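Local atomic coordinates of aminotransferase, class V family protein (Trichomonas vaginalis, PDB entry 5F8V), a protein that probably transfers the amino group between O-phospho-L-serine and 2-oxoglutarate with pyridoxal 5'-phosphate as cofactor, in the second step of L-serine biosynthesis. Residues A[213-216]-A[217-220]. Sequence-based numbering, arbitrary orientation.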
loop_
_atom_site.group_PDB
_atom_site.type_symbol
_atom_site.label_atom_id
_atom_site.label_comp_id
_atom_site.label_asym_id
_atom_site.label_seq_id
_atom_site.Cartn_x
_atom_site.Cartn_y
_atom_site.Cartn_z
ATOM N N ILE A 213 9.393 3.477 -12.334
ATOM C CA ILE A 213 10.493 3.134 -13.231
ATOM C C ILE A 213 11.383 4.356 -13.333
ATOM O O ILE A 213 10.911 5.417 -13.749
ATOM C CB ILE A 213 9.968 2.720 -14.623
ATOM C CG1 ILE A 213 9.183 1.406 -14.506
ATOM C CG2 ILE A 213 11.118 2.586 -15.623
ATOM C CD1 ILE A 213 8.480 0.969 -15.777
ATOM N N ILE A 214 12.661 4.210 -12.964
ATOM C CA ILE A 214 13.572 5.359 -12.790
ATOM C C ILE A 214 14.877 5.179 -13.561
ATOM O O ILE A 214 15.526 4.136 -13.444
ATOM C CB ILE A 214 13.936 5.579 -11.300
ATOM C CG1 ILE A 214 12.671 5.619 -10.431
ATOM C CG2 ILE A 214 14.767 6.861 -11.131
ATOM C CD1 ILE A 214 12.921 5.552 -8.939
ATOM N N ARG A 215 15.265 6.202 -14.328
ATOM C CA ARG A 215 16.543 6.188 -15.052
ATOM C C ARG A 215 17.668 6.335 -14.010
ATOM O O ARG A 215 17.593 7.209 -13.146
ATOM C CB ARG A 215 16.594 7.336 -16.073
ATOM C CG ARG A 215 17.583 7.131 -17.218
ATOM C CD ARG A 215 18.257 8.434 -17.624
ATOM N NE ARG A 215 17.452 9.327 -18.441
ATOM C CZ ARG A 215 17.579 10.657 -18.492
ATOM N NH1 ARG A 215 18.494 11.309 -17.769
ATOM N NH2 ARG A 215 16.767 11.350 -19.284
ATOM N N LYS A 216 18.688 5.484 -14.094
ATOM C CA LYS A 216 19.696 5.354 -13.013
ATOM C C LYS A 216 20.471 6.624 -12.625
ATOM O O LYS A 216 20.727 6.829 -11.437
ATOM C CB LYS A 216 20.677 4.207 -13.314
ATOM C CG LYS A 216 20.069 2.843 -13.072
ATOM C CD LYS A 216 20.959 1.712 -13.548
ATOM C CE LYS A 216 20.326 0.377 -13.209
ATOM N NZ LYS A 216 21.033 -0.756 -13.855
ATOM N N ASP A 217 20.841 7.462 -13.595
ATOM C CA ASP A 217 21.525 8.744 -13.289
ATOM C C ASP A 217 20.641 9.771 -12.557
ATOM O O ASP A 217 21.171 10.671 -11.896
ATOM C CB ASP A 217 22.150 9.395 -14.542
ATOM C CG ASP A 217 21.122 9.743 -15.603
ATOM O OD1 ASP A 217 20.230 8.898 -15.801
ATOM O OD2 ASP A 217 21.202 10.826 -16.230
ATOM N N MET A 218 19.313 9.632 -12.645
ATOM C CA MET A 218 18.399 10.494 -11.876
ATOM C C MET A 218 18.559 10.278 -10.368
ATOM O O MET A 218 18.443 11.220 -9.593
ATOM C CB MET A 218 16.934 10.269 -12.278
ATOM C CG MET A 218 16.606 10.618 -13.725
ATOM S SD MET A 218 16.687 12.382 -14.068
ATOM C CE MET A 218 15.252 12.982 -13.184
ATOM N N LEU A 219 18.834 9.040 -9.959
ATOM C CA LEU A 219 19.076 8.719 -8.552
ATOM C C LEU A 219 20.479 9.073 -8.041
ATOM O O LEU A 219 20.716 9.028 -6.830
ATOM C CB LEU A 219 18.781 7.245 -8.294
ATOM C CG LEU A 219 17.313 6.858 -8.471
ATOM C CD1 LEU A 219 17.160 5.360 -8.283
ATOM C CD2 LEU A 219 16.419 7.612 -7.494
ATOM N N GLU A 220 21.395 9.441 -8.939
ATOM C CA GLU A 220 22.661 10.058 -8.526
ATOM C C GLU A 220 22.447 11.455 -7.898
ATOM O O GLU A 220 23.323 11.961 -7.191
ATOM C CB GLU A 220 23.653 10.136 -9.701
ATOM C CG GLU A 220 24.101 8.773 -10.230
ATOM C CD GLU A 220 25.061 8.850 -11.419
ATOM O OE1 GLU A 220 25.512 9.958 -11.785
ATOM O OE2 GLU A 220 25.377 7.790 -11.998
#
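At the C-terminal end of strand 209-215, the strand that runs antiparallel to both its neighbours in the seven-stranded sheet, the chain rolls into consecutive turns with helical backbone angles that bring Leu-219 back on Ile-214. The backbone evidence is a hydrogen bond from Met-218 N to Arg-215 O, 3.0 Å with an N-H...O angle of 139°. A weak bond follows one residue on, from Leu-219 N to Lys-216 O at 3.3 Å; both span three residues, and residues 216-220 all have helical phi/psi.

On the apolar side, a chi1 of -51° places CG1 of Ile-214 beside the backbone N and CG2 anti to it, directed into the isobutyl group of Leu-219. Ile-214 CG2 sits 3.7 Å from Leu-219 CG and 4.0 Å from Leu-219 CD1, the two side chains meeting nearly at right angles. Met-218 only brushes this methyl, its CB lying 4.2 Å from Ile-214 CG2, while the end of its side chain leads away. Phe-89 of helix 78-89 packs on all three residues.

On the polar side, Arg-215 bends at chi2 and chi3, bringing NH1 to Asp-217 OD2 in a salt bridge of 3.2 Å. The two flat groups are modelled as nearly coplanar, but the fine placement of this carboxylate is uncertain. Arg-215 NE also makes a weak bond to Val-193 O, at the start of the neighbouring strand 193-199.

These turns lead the chain out of the central sheet of a class-V aminotransferase, from strand 209-215 towards helix 233-238.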